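Local coordinates for protein soluble secreted antigen MPT53 (Mycobacterium tuberculosis, PDB 1LU4) that probably catalyses the oxidation of reduced, unfolded secreted proteins to form disulfide bonds, as an oxidoreductase of the thioredoxin family, at residues N40-S45 against P101-Y106; A65-M70 against N83-D88. All coordinates share one frame; numbering follows the deposited sequence.

Interaction 1 of 2, residues N40-S45 against P101-Y106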
loop_
_atom_site.group_PDB
_atom_site.type_symbol
_atom_site.label_atom_id
_atom_site.label_comp_id
_atom_site.label_asym_id
_atom_site.label_seq_id
_atom_site.Cartn_x
_atom_site.Cartn_y
_atom_site.Cartn_z
ATOM N N ASN A 40 3.819 4.626 10.709
ATOM C CA ASN A 40 3.056 5.699 11.324
ATOM C C ASN A 40 3.542 7.048 10.818
ATOM O O ASN A 40 2.727 7.945 10.574
ATOM C CB ASN A 40 3.190 5.683 12.858
ATOM C CG ASN A 40 2.240 4.667 13.457
ATOM O OD1 ASN A 40 2.540 3.422 13.511
ATOM N ND2 ASN A 40 1.132 5.150 13.915
ATOM N N ALA A 41 4.863 7.245 10.634
ATOM C CA ALA A 41 5.408 8.499 10.100
ATOM C C ALA A 41 4.993 8.707 8.674
ATOM O O ALA A 41 4.742 9.847 8.262
ATOM C CB ALA A 41 6.907 8.502 10.254
ATOM N N GLU A 42 4.937 7.691 7.866
ATOM C CA GLU A 42 4.540 7.799 6.462
ATOM C C GLU A 42 3.054 7.952 6.251
ATOM O O GLU A 42 2.655 8.554 5.229
ATOM C CB GLU A 42 4.968 6.535 5.702
ATOM C CG GLU A 42 6.483 6.460 5.524
ATOM C CD GLU A 42 6.925 5.255 4.752
ATOM O OE1 GLU A 42 6.122 4.364 4.468
ATOM O OE2 GLU A 42 8.158 5.234 4.420
ATOM N N ALA A 43 2.208 7.473 7.143
ATOM C CA ALA A 43 0.778 7.402 6.908
ATOM C C ALA A 43 0.170 8.771 6.559
ATOM O O ALA A 43 -0.649 8.805 5.618
ATOM C CB ALA A 43 0.050 6.812 8.086
ATOM N N PRO A 44 0.491 9.882 7.216
ATOM C CA PRO A 44 -0.107 11.165 6.790
ATOM C C PRO A 44 0.229 11.527 5.346
ATOM O O PRO A 44 -0.565 12.103 4.621
ATOM C CB PRO A 44 0.505 12.178 7.770
ATOM C CG PRO A 44 0.898 11.375 8.990
ATOM C CD PRO A 44 1.315 10.028 8.431
ATOM N N SER A 45 1.468 11.163 4.924
ATOM C CA SER A 45 1.873 11.408 3.553
ATOM C C SER A 45 1.114 10.552 2.584
ATOM O O SER A 45 0.716 11.018 1.505
ATOM C CB SER A 45 3.382 11.135 3.417
ATOM O OG SER A 45 4.053 12.113 4.228
ATOM N N PRO A 101 7.925 -0.377 6.297
ATOM C CA PRO A 101 7.028 -0.152 5.156
ATOM C C PRO A 101 7.736 -0.434 3.834
ATOM O O PRO A 101 8.946 -0.331 3.662
ATOM C CB PRO A 101 6.755 1.349 5.281
ATOM C CG PRO A 101 7.913 1.973 6.018
ATOM C CD PRO A 101 8.565 0.877 6.804
ATOM N N ALA A 102 6.919 -0.795 2.832
ATOM C CA ALA A 102 7.463 -1.005 1.489
ATOM C C ALA A 102 6.454 -0.455 0.501
ATOM O O ALA A 102 5.265 -0.554 0.724
ATOM C CB ALA A 102 7.718 -2.463 1.162
ATOM N N PHE A 103 6.950 0.114 -0.592
ATOM C CA PHE A 103 6.146 0.628 -1.685
ATOM C C PHE A 103 6.451 -0.111 -2.983
ATOM O O PHE A 103 7.631 -0.357 -3.255
ATOM C CB PHE A 103 6.448 2.093 -1.928
ATOM C CG PHE A 103 6.105 3.070 -0.837
ATOM C CD1 PHE A 103 7.007 3.246 0.225
ATOM C CD2 PHE A 103 4.947 3.794 -0.903
ATOM C CE1 PHE A 103 6.713 4.174 1.199
ATOM C CE2 PHE A 103 4.645 4.733 0.083
ATOM C CZ PHE A 103 5.542 4.892 1.104
ATOM N N VAL A 104 5.411 -0.351 -3.763
ATOM C CA VAL A 104 5.558 -0.738 -5.155
ATOM C C VAL A 104 4.820 0.290 -5.971
ATOM O O VAL A 104 3.624 0.450 -5.840
ATOM C CB VAL A 104 5.070 -2.156 -5.440
ATOM C CG1 VAL A 104 5.331 -2.522 -6.884
ATOM C CG2 VAL A 104 5.704 -3.240 -4.504
ATOM N N PHE A 105 5.564 0.950 -6.887
ATOM C CA PHE A 105 5.032 2.011 -7.731
ATOM C C PHE A 105 4.819 1.445 -9.124
ATOM O O PHE A 105 5.828 1.161 -9.825
ATOM C CB PHE A 105 6.034 3.162 -7.750
ATOM C CG PHE A 105 6.154 3.889 -6.439
ATOM C CD1 PHE A 105 5.235 4.842 -6.056
ATOM C CD2 PHE A 105 7.213 3.559 -5.581
ATOM C CE1 PHE A 105 5.331 5.475 -4.857
ATOM C CE2 PHE A 105 7.337 4.201 -4.356
ATOM C CZ PHE A 105 6.390 5.152 -4.009
ATOM N N TYR A 106 3.582 1.248 -9.552
ATOM C CA TYR A 106 3.271 0.661 -10.858
ATOM C C TYR A 106 2.836 1.717 -11.857
ATOM O O TYR A 106 1.987 2.561 -11.599
ATOM C CB TYR A 106 2.074 -0.223 -10.723
ATOM C CG TYR A 106 2.321 -1.656 -10.249
ATOM C CD1 TYR A 106 2.875 -2.564 -11.121
ATOM C CD2 TYR A 106 2.018 -2.039 -8.976
ATOM C CE1 TYR A 106 3.101 -3.846 -10.716
ATOM C CE2 TYR A 106 2.231 -3.362 -8.561
ATOM C CZ TYR A 106 2.778 -4.248 -9.438
ATOM O OH TYR A 106 2.994 -5.547 -9.027
#
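Glu-42 carries the helix side of this contact alone, reaching from helix 37-52 to Pro-101, just before strand 102-106, and to Phe-103 near the strand's start. With CG anti to its own carbonyl carbon (chi1 -71°) and the chain extended beyond, the residue spans a backbone separation of 8.4 Å between the CA atoms of Glu-42 and Pro-101. Glu-42 OE1 settles between two hydrocarbon surfaces, 3.2 Å from CB of Pro-101 and 3.3 Å from CE1 of Phe-103. Glu-42 OE2 lies in the plane of the Phe-103 ring at its edge, 3.7 Å from Phe-103 CE1, although the carboxylate itself is turned 47° from that ring. Further along, Pro-44 lacks a backbone N-H and kinks the helix, and Ser-45 N makes just a weak 2.9 Å bond to Glu-42 O. Pro-101 follows a cis peptide bond and touches the CxxC region of Cys-36 and Cys-39, as the cis-proline does in thioredoxin-fold oxidoreductases. No hydrogen bond crosses between the two segments: Trp-30 NE1 bonds to Glu-42 OE1 and Met-122 N to Glu-42 OE2. The chemistry is therefore that of a buried carboxylate fixed at both oxygens by N-H donors from elsewhere in the chain, leaving C-H groups of the proline ring and of the phenylalanine ring to pack against it.

Interaction 2 of 2, residues A65-M70 against N83-D88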
loop_
_atom_site.group_PDB
_atom_site.type_symbol
_atom_site.label_atom_id
_atom_site.label_comp_id
_atom_site.label_asym_id
_atom_site.label_seq_id
_atom_site.Cartn_x
_atom_site.Cartn_y
_atom_site.Cartn_z
ATOM N N ALA A 65 -1.093 -8.015 12.463
ATOM C CA ALA A 65 -1.854 -7.268 13.475
ATOM C C ALA A 65 -3.302 -7.714 13.425
ATOM O O ALA A 65 -3.759 -8.233 12.392
ATOM C CB ALA A 65 -1.761 -5.751 13.259
ATOM N N ASP A 66 -4.041 -7.450 14.507
ATOM C CA ASP A 66 -5.464 -7.738 14.447
ATOM C C ASP A 66 -6.190 -6.667 13.640
ATOM O O ASP A 66 -5.717 -5.534 13.435
ATOM C CB ASP A 66 -6.079 -7.820 15.843
ATOM C CG ASP A 66 -5.789 -6.560 16.610
ATOM O OD1 ASP A 66 -6.589 -5.635 16.599
ATOM O OD2 ASP A 66 -4.690 -6.452 17.201
ATOM N N VAL A 67 -7.377 -7.054 13.154
ATOM C CA VAL A 67 -8.066 -6.152 12.221
ATOM C C VAL A 67 -8.460 -4.869 12.904
ATOM O O VAL A 67 -8.411 -3.798 12.280
ATOM C CB VAL A 67 -9.283 -6.860 11.608
ATOM C CG1 VAL A 67 -9.919 -5.936 10.541
ATOM C CG2 VAL A 67 -8.968 -8.161 10.962
ATOM N N GLY A 68 -8.863 -4.882 14.159
ATOM C CA GLY A 68 -9.190 -3.648 14.830
ATOM C C GLY A 68 -8.037 -2.664 14.881
ATOM O O GLY A 68 -8.228 -1.447 14.759
ATOM N N ALA A 69 -6.807 -3.184 15.093
ATOM C CA ALA A 69 -5.619 -2.323 15.138
ATOM C C ALA A 69 -5.356 -1.752 13.753
ATOM O O ALA A 69 -4.951 -0.575 13.606
ATOM C CB ALA A 69 -4.409 -3.111 15.660
ATOM N N MET A 70 -5.559 -2.570 12.749
ATOM C CA MET A 70 -5.431 -2.070 11.355
ATOM C C MET A 70 -6.407 -0.966 11.103
ATOM O O MET A 70 -6.079 0.083 10.542
ATOM C CB MET A 70 -5.612 -3.209 10.352
ATOM C CG MET A 70 -4.547 -4.297 10.440
ATOM S SD MET A 70 -5.028 -5.676 9.357
ATOM C CE MET A 70 -3.582 -6.703 9.463
ATOM N N ASN A 83 -7.584 -0.776 1.837
ATOM C CA ASN A 83 -6.559 -1.446 2.660
ATOM C C ASN A 83 -6.975 -2.870 2.870
ATOM O O ASN A 83 -8.117 -3.193 3.196
ATOM C CB ASN A 83 -6.377 -0.716 4.015
ATOM C CG ASN A 83 -5.594 0.553 3.811
ATOM O OD1 ASN A 83 -4.367 0.553 3.759
ATOM N ND2 ASN A 83 -6.343 1.622 3.635
ATOM N N LEU A 84 -6.018 -3.773 2.659
ATOM C CA LEU A 84 -6.248 -5.207 2.657
ATOM C C LEU A 84 -5.767 -5.821 3.973
ATOM O O LEU A 84 -4.694 -5.487 4.461
ATOM C CB LEU A 84 -5.487 -5.895 1.500
ATOM C CG LEU A 84 -5.907 -5.303 0.113
ATOM C CD1 LEU A 84 -5.161 -6.023 -0.995
ATOM C CD2 LEU A 84 -7.404 -5.387 -0.133
ATOM N N ASN A 85 -6.584 -6.715 4.514
ATOM C CA ASN A 85 -6.177 -7.465 5.703
ATOM C C ASN A 85 -5.478 -8.730 5.212
ATOM O O ASN A 85 -6.165 -9.730 4.932
ATOM C CB ASN A 85 -7.439 -7.814 6.509
ATOM C CG ASN A 85 -7.104 -8.696 7.704
ATOM O OD1 ASN A 85 -5.965 -8.896 8.053
ATOM N ND2 ASN A 85 -8.143 -9.252 8.293
ATOM N N ASP A 86 -4.175 -8.684 5.032
ATOM C CA ASP A 86 -3.446 -9.837 4.508
ATOM C C ASP A 86 -3.041 -10.680 5.691
ATOM O O ASP A 86 -1.877 -10.769 6.089
ATOM C CB ASP A 86 -2.216 -9.362 3.741
ATOM C CG ASP A 86 -1.458 -10.488 3.053
ATOM O OD1 ASP A 86 -2.054 -11.483 2.660
ATOM O OD2 ASP A 86 -0.236 -10.358 2.886
ATOM N N ALA A 87 -4.051 -11.315 6.297
ATOM C CA ALA A 87 -3.914 -11.836 7.634
ATOM C C ALA A 87 -2.811 -12.881 7.699
ATOM O O ALA A 87 -2.144 -13.010 8.723
ATOM C CB ALA A 87 -5.250 -12.459 8.077
ATOM N N ASP A 88 -2.667 -13.717 6.657
ATOM C CA ASP A 88 -1.655 -14.765 6.743
ATOM C C ASP A 88 -0.417 -14.429 5.922
ATOM O O ASP A 88 0.482 -15.271 5.737
ATOM C CB ASP A 88 -2.243 -16.108 6.290
ATOM C CG ASP A 88 -3.360 -16.558 7.221
ATOM O OD1 ASP A 88 -3.399 -16.247 8.420
ATOM O OD2 ASP A 88 -4.248 -17.261 6.696
HETATM O O HOH W 1 -5.113 -9.784 10.445
HETATM O O HOH W 2 -2.118 -10.658 10.571
#
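The side-chain amide of Asn-85 meets Val-67 and Met-70, which stand one helical turn apart at the start of helix 67-77. The Met-70 side chain runs at about a right angle to that of Asn-85, placing Met-70 SD 3.6 Å and CE 3.5 Å from Asn-85 OD1. On the other branch of the amide, Asn-85 ND2 comes within 3.0 Å of Val-67 CG2, an unusually short approach that is doubtful in detail. With CG anti to the backbone N (chi1 175°), the amide lies between the Val-67 methyl and the Met-70 thioether. Water 1 extends the contact, donating to Asn-85 OD1 at 2.7 Å and to Ala-65 O at 2.8 Å, although other acceptors compete for its protons. A second water, with competing acceptors too, donates to Ala-87 O and accepts a weak bond from Ala-65 N. Farther out, Asp-66 is the N-cap: its OD1 accepts from Ala-69 N at 2.9 Å, met 45° above the carboxylate plane. Next in sequence to Asn-85, Asp-86 centres an inverse gamma turn, and its carboxylate takes the N-H groups of Ile-91 and Trp-92 in helix 90-94. This is the packing of helix 67-77 against strand 82-85 in a beta-alpha-beta unit. With no direct hydrogen bond between the segments, their polar link probably runs largely through ordered water.

In the fold
Both interactions join a helix to the same mixed five-stranded sheet, with centres 16 Å apart and nearest atoms about 8 Å apart. Along the chain the order is 40-45, 65-70, 83-88, 101-106, so interaction 2 closes entirely within the span bridged by interaction 1. Strand 82-85 is the outermost strand on one side, whereas 102-106 lies between 27-32 and 112-115; strands 57-62 and 27-32 separate the two. Helix 37-52 also packs on helix 67-77, for example Ala-43 on Phe-73, so the two helices are neighbours although the contacts do not touch. Thus interaction 1 is buried beside the CxxC and cis-proline region of the thioredoxin-like fold, while interaction 2 packs a more peripheral, partly hydrated beta-alpha-beta unit.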